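Local coordinates for protein leucine aminopeptidase 1 (Caenorhabditis elegans, PDB 2HC9) that releases N-terminal amino acids, preferably leucine, from peptides as a two-zinc M17 aminopeptidase and probably serves in digestion, at residues 282-296 and 472-486. The protein carries 1 engineered substitution. Residues are numbered along the deposited sequence; the frame is centred on the assembly and turned at random.
Sequences MLEAYSALVKHGFSQ and GPALFSTLLGKYTSV
F294 swings its ring away from its own amide nitrogen (chi1 -165°) and so meets Y483, whose first torsion holds CB over one face of the F294 ring, 3.6 Å from CE1, and points the tyrosine edge at that same ring in an offset edge-to-face pair, planes at 76°. The other ring, that of Y483, takes Q296 CG over one face, 3.4 Å from CD1. Q296 suits this place because its bent chain lays the CG methylene on the ring and turns the amide aside: NE2 donates to S295 OG and OE1 accepts from E245 N. An alanine in place of Q296 would probably uncover that tyrosine face and leave E245 N without this acceptor. Backbone bonds tie 292-295 to the 3-10 turn 481-483 and the residues after it, S295 N to Y483 O (2.9 Å) and S485 N to H292 O (3.0 Å), the latter nearly straight. Both follow helices of the catalytic domain: the 282-290 part of helix 277-290 and helix 473-480 cross at -43°, 8.5 Å apart at their closest. Small A285 admits P473 and F476 CB, allowing the close approach, whereas the longer L289 reaches L480 CD1 with CD1 and T484 CG2 with CD2. T484 OG1 donates to G481 O and accepts from V486 N in an ST turn, leaving its methyl for L289. Toward the zinc-site end, M282, its chain bent at chi2 and chi3, lays SD obliquely against F476, 3.7 Å from CE2, a Met-aromatic contact.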
loop_
_atom_site.group_PDB
_atom_site.type_symbol
_atom_site.label_atom_id
_atom_site.label_comp_id
_atom_site.label_asym_id
_atom_site.label_seq_id
_atom_site.Cartn_x
_atom_site.Cartn_y
_atom_site.Cartn_z
ATOM N N MET A 282 19.550 30.282 -8.338
ATOM C CA MET A 282 19.813 31.604 -7.725
ATOM C C MET A 282 21.273 32.033 -7.944
ATOM O O MET A 282 21.546 33.190 -8.301
ATOM C CB MET A 282 19.489 31.611 -6.215
ATOM C CG MET A 282 17.962 31.522 -5.897
ATOM S SD MET A 282 16.975 32.650 -6.918
ATOM C CE MET A 282 15.821 33.351 -5.726
ATOM N N LEU A 283 22.197 31.099 -7.735
ATOM C CA LEU A 283 23.629 31.349 -7.979
ATOM C C LEU A 283 23.883 31.815 -9.409
ATOM O O LEU A 283 24.625 32.794 -9.648
ATOM C CB LEU A 283 24.420 30.053 -7.729
ATOM C CG LEU A 283 25.922 30.123 -8.043
ATOM C CD1 LEU A 283 26.558 31.189 -7.143
ATOM C CD2 LEU A 283 26.605 28.756 -7.932
ATOM N N GLU A 284 23.292 31.112 -10.377
ATOM C CA GLU A 284 23.541 31.434 -11.780
ATOM C C GLU A 284 22.781 32.645 -12.277
ATOM O O GLU A 284 23.256 33.348 -13.173
ATOM C CB GLU A 284 23.320 30.210 -12.684
ATOM C CG GLU A 284 24.214 29.007 -12.284
ATOM C CD GLU A 284 25.715 29.273 -12.477
ATOM O OE1 GLU A 284 26.067 30.104 -13.341
ATOM O OE2 GLU A 284 26.529 28.610 -11.787
ATOM N N ALA A 285 21.622 32.923 -11.675
ATOM C CA ALA A 285 20.960 34.231 -11.873
ATOM C C ALA A 285 21.817 35.389 -11.380
ATOM O O ALA A 285 21.943 36.395 -12.066
ATOM C CB ALA A 285 19.579 34.287 -11.176
ATOM N N TYR A 286 22.359 35.255 -10.171
ATOM C CA TYR A 286 23.223 36.271 -9.583
ATOM C C TYR A 286 24.399 36.517 -10.526
ATOM O O TYR A 286 24.736 37.662 -10.817
ATOM C CB TYR A 286 23.714 35.774 -8.222
ATOM C CG TYR A 286 24.704 36.672 -7.499
ATOM C CD1 TYR A 286 24.252 37.666 -6.629
ATOM C CD2 TYR A 286 26.096 36.512 -7.673
ATOM C CE1 TYR A 286 25.126 38.476 -5.948
ATOM C CE2 TYR A 286 27.001 37.326 -6.974
ATOM C CZ TYR A 286 26.502 38.297 -6.110
ATOM O OH TYR A 286 27.355 39.118 -5.413
ATOM N N SER A 287 25.018 35.435 -10.987
ATOM C CA SER A 287 26.143 35.535 -11.915
ATOM C C SER A 287 25.784 36.333 -13.184
ATOM O O SER A 287 26.492 37.276 -13.557
ATOM C CB SER A 287 26.647 34.147 -12.281
ATOM O OG SER A 287 27.688 34.208 -13.256
ATOM N N ALA A 288 24.686 35.973 -13.831
ATOM C CA ALA A 288 24.283 36.668 -15.085
ATOM C C ALA A 288 24.000 38.172 -14.847
ATOM O O ALA A 288 24.397 39.027 -15.646
ATOM C CB ALA A 288 23.056 35.980 -15.696
ATOM N N LEU A 289 23.333 38.498 -13.737
ATOM C CA LEU A 289 22.987 39.891 -13.434
ATOM C C LEU A 289 24.239 40.709 -13.117
ATOM O O LEU A 289 24.371 41.846 -13.565
ATOM C CB LEU A 289 22.020 39.963 -12.247
ATOM C CG LEU A 289 20.594 39.448 -12.573
ATOM C CD1 LEU A 289 19.758 39.201 -11.278
ATOM C CD2 LEU A 289 19.854 40.386 -13.524
ATOM N N VAL A 290 25.126 40.152 -12.301
ATOM C CA VAL A 290 26.298 40.910 -11.826
ATOM C C VAL A 290 27.297 41.130 -12.973
ATOM O O VAL A 290 28.051 42.111 -12.975
ATOM C CB VAL A 290 26.939 40.262 -10.548
ATOM C CG1 VAL A 290 28.284 40.942 -10.186
ATOM C CG2 VAL A 290 25.970 40.431 -9.360
ATOM N N LYS A 291 27.263 40.250 -13.974
ATOM C CA LYS A 291 28.112 40.419 -15.157
ATOM C C LYS A 291 27.705 41.621 -15.994
ATOM O O LYS A 291 28.455 42.061 -16.882
ATOM C CB LYS A 291 28.101 39.154 -16.017
ATOM C CG LYS A 291 28.888 37.999 -15.416
ATOM C CD LYS A 291 28.645 36.736 -16.233
ATOM C CE LYS A 291 29.539 35.599 -15.758
ATOM N NZ LYS A 291 30.958 35.880 -16.094
ATOM N N HIS A 292 26.523 42.160 -15.720
ATOM C CA HIS A 292 26.004 43.207 -16.581
ATOM C C HIS A 292 25.626 44.490 -15.857
ATOM O O HIS A 292 24.575 45.073 -16.103
ATOM C CB HIS A 292 24.924 42.640 -17.495
ATOM C CG HIS A 292 25.476 41.671 -18.493
ATOM N ND1 HIS A 292 25.990 42.076 -19.704
ATOM C CD2 HIS A 292 25.670 40.331 -18.429
ATOM C CE1 HIS A 292 26.466 41.026 -20.352
ATOM N NE2 HIS A 292 26.282 39.953 -19.602
ATOM N N GLY A 293 26.527 44.944 -14.993
ATOM C CA GLY A 293 26.441 46.277 -14.426
ATOM C C GLY A 293 25.233 46.448 -13.517
ATOM O O GLY A 293 24.543 47.465 -13.569
ATOM N N PHE A 294 24.964 45.446 -12.691
ATOM C CA PHE A 294 23.768 45.476 -11.846
ATOM C C PHE A 294 23.844 46.611 -10.811
ATOM O O PHE A 294 24.775 46.679 -9.989
ATOM C CB PHE A 294 23.573 44.143 -11.117
ATOM C CG PHE A 294 22.187 43.973 -10.528
ATOM C CD1 PHE A 294 21.116 43.568 -11.338
ATOM C CD2 PHE A 294 21.964 44.173 -9.163
ATOM C CE1 PHE A 294 19.822 43.397 -10.795
ATOM C CE2 PHE A 294 20.685 44.002 -8.616
ATOM C CZ PHE A 294 19.616 43.617 -9.438
ATOM N N SER A 295 22.849 47.483 -10.858
ATOM C CA SER A 295 22.960 48.809 -10.261
ATOM C C SER A 295 22.469 48.842 -8.803
ATOM O O SER A 295 22.616 49.859 -8.124
ATOM C CB SER A 295 22.169 49.823 -11.086
ATOM O OG SER A 295 20.778 49.581 -10.967
ATOM N N GLN A 296 21.855 47.749 -8.342
ATOM C CA GLN A 296 21.315 47.698 -6.979
ATOM C C GLN A 296 22.100 46.729 -6.122
ATOM O O GLN A 296 22.894 45.952 -6.621
ATOM C CB GLN A 296 19.834 47.320 -7.008
ATOM C CG GLN A 296 19.013 48.201 -7.911
ATOM C CD GLN A 296 19.004 49.647 -7.446
ATOM O OE1 GLN A 296 18.795 49.931 -6.261
ATOM N NE2 GLN A 296 19.271 50.572 -8.375
ATOM N N GLY A 472 15.499 29.514 -13.782
ATOM C CA GLY A 472 15.830 30.513 -12.767
ATOM C C GLY A 472 16.599 31.705 -13.347
ATOM O O GLY A 472 16.145 32.825 -13.208
ATOM N N PRO A 473 17.770 31.468 -13.984
ATOM C CA PRO A 473 18.505 32.598 -14.600
ATOM C C PRO A 473 17.684 33.427 -15.605
ATOM O O PRO A 473 17.753 34.659 -15.580
ATOM C CB PRO A 473 19.698 31.920 -15.291
ATOM C CG PRO A 473 19.934 30.641 -14.432
ATOM C CD PRO A 473 18.535 30.196 -14.046
ATOM N N ALA A 474 16.897 32.781 -16.454
ATOM C CA ALA A 474 16.114 33.545 -17.438
ATOM C C ALA A 474 15.041 34.357 -16.708
ATOM O O ALA A 474 14.872 35.540 -16.981
ATOM C CB ALA A 474 15.499 32.626 -18.500
ATOM N N LEU A 475 14.327 33.725 -15.778
ATOM C CA LEU A 475 13.296 34.421 -14.981
ATOM C C LEU A 475 13.849 35.672 -14.295
ATOM O O LEU A 475 13.280 36.756 -14.422
ATOM C CB LEU A 475 12.758 33.488 -13.879
ATOM C CG LEU A 475 11.679 34.141 -13.012
ATOM C CD1 LEU A 475 10.441 34.595 -13.869
ATOM C CD2 LEU A 475 11.236 33.127 -11.945
ATOM N N PHE A 476 14.951 35.528 -13.560
ATOM C CA PHE A 476 15.460 36.673 -12.813
ATOM C C PHE A 476 16.171 37.708 -13.666
ATOM O O PHE A 476 16.225 38.869 -13.308
ATOM C CB PHE A 476 16.296 36.253 -11.609
ATOM C CG PHE A 476 15.453 35.752 -10.479
ATOM C CD1 PHE A 476 14.791 36.652 -9.653
ATOM C CD2 PHE A 476 15.240 34.386 -10.305
ATOM C CE1 PHE A 476 13.942 36.199 -8.624
ATOM C CE2 PHE A 476 14.414 33.917 -9.269
ATOM C CZ PHE A 476 13.758 34.830 -8.433
ATOM N N SER A 477 16.697 37.279 -14.802
ATOM C CA SER A 477 17.242 38.235 -15.767
ATOM C C SER A 477 16.159 39.160 -16.279
ATOM O O SER A 477 16.379 40.358 -16.378
ATOM C CB SER A 477 17.888 37.499 -16.940
ATOM O OG SER A 477 19.076 36.914 -16.464
ATOM N N THR A 478 14.987 38.605 -16.590
ATOM C CA THR A 478 13.870 39.437 -17.078
ATOM C C THR A 478 13.246 40.212 -15.940
ATOM O O THR A 478 12.893 41.372 -16.116
ATOM C CB THR A 478 12.737 38.697 -17.888
ATOM O OG1 THR A 478 12.130 37.656 -17.106
ATOM C CG2 THR A 478 13.259 38.134 -19.221
ATOM N N LEU A 479 13.121 39.597 -14.770
ATOM C CA LEU A 479 12.513 40.298 -13.622
ATOM C C LEU A 479 13.345 41.499 -13.133
ATOM O O LEU A 479 12.797 42.593 -12.863
ATOM C CB LEU A 479 12.266 39.321 -12.457
ATOM C CG LEU A 479 11.601 39.928 -11.202
ATOM C CD1 LEU A 479 10.185 40.381 -11.553
ATOM C CD2 LEU A 479 11.560 38.871 -10.100
ATOM N N LEU A 480 14.655 41.292 -13.024
ATOM C CA LEU A 480 15.547 42.283 -12.420
ATOM C C LEU A 480 16.472 42.950 -13.449
ATOM O O LEU A 480 17.332 43.757 -13.092
ATOM C CB LEU A 480 16.380 41.655 -11.306
ATOM C CG LEU A 480 15.606 40.922 -10.190
ATOM C CD1 LEU A 480 16.579 40.268 -9.214
ATOM C CD2 LEU A 480 14.736 41.965 -9.437
ATOM N N GLY A 481 16.293 42.603 -14.720
ATOM C CA GLY A 481 17.155 43.118 -15.798
ATOM C C GLY A 481 17.086 44.621 -16.035
ATOM O O GLY A 481 17.998 45.191 -16.630
ATOM N N LYS A 482 16.035 45.273 -15.551
ATOM C CA LYS A 482 15.942 46.750 -15.631
ATOM C C LYS A 482 17.075 47.449 -14.859
ATOM O O LYS A 482 17.356 48.611 -15.097
ATOM C CB LYS A 482 14.579 47.249 -15.127
ATOM C CG LYS A 482 14.366 47.027 -13.624
ATOM C CD LYS A 482 12.909 47.139 -13.228
ATOM C CE LYS A 482 12.668 48.423 -12.468
ATOM N NZ LYS A 482 11.293 48.480 -11.877
ATOM N N TYR A 483 17.726 46.733 -13.940
ATOM C CA TYR A 483 18.851 47.277 -13.185
ATOM C C TYR A 483 20.219 46.984 -13.811
ATOM O O TYR A 483 21.254 47.340 -13.234
ATOM C CB TYR A 483 18.842 46.751 -11.764
ATOM C CG TYR A 483 17.558 47.010 -11.013
ATOM C CD1 TYR A 483 17.112 48.314 -10.774
ATOM C CD2 TYR A 483 16.810 45.952 -10.506
ATOM C CE1 TYR A 483 15.912 48.553 -10.059
ATOM C CE2 TYR A 483 15.628 46.179 -9.789
ATOM C CZ TYR A 483 15.194 47.478 -9.569
ATOM O OH TYR A 483 14.022 47.695 -8.860
ATOM N N THR A 484 20.212 46.312 -14.961
ATOM C CA THR A 484 21.440 46.041 -15.714
ATOM C C THR A 484 21.633 47.060 -16.831
ATOM O O THR A 484 20.752 47.898 -17.098
ATOM C CB THR A 484 21.414 44.653 -16.384
ATOM O OG1 THR A 484 20.468 44.667 -17.460
ATOM C CG2 THR A 484 21.042 43.558 -15.364
ATOM N N SER A 485 22.780 46.947 -17.507
ATOM C CA SER A 485 23.062 47.751 -18.676
ATOM C C SER A 485 22.546 47.139 -19.962
ATOM O O SER A 485 22.841 47.672 -21.030
ATOM C CB SER A 485 24.575 47.978 -18.815
ATOM O OG SER A 485 25.266 46.741 -18.916
ATOM N N VAL A 486 21.795 46.031 -19.893
ATOM C CA VAL A 486 21.481 45.286 -21.117
ATOM C C VAL A 486 20.284 45.896 -21.844
ATOM O O VAL A 486 19.194 45.926 -21.291
ATOM C CB VAL A 486 21.203 43.784 -20.827
ATOM C CG1 VAL A 486 21.056 43.016 -22.144
ATOM C CG2 VAL A 486 22.355 43.174 -20.006
#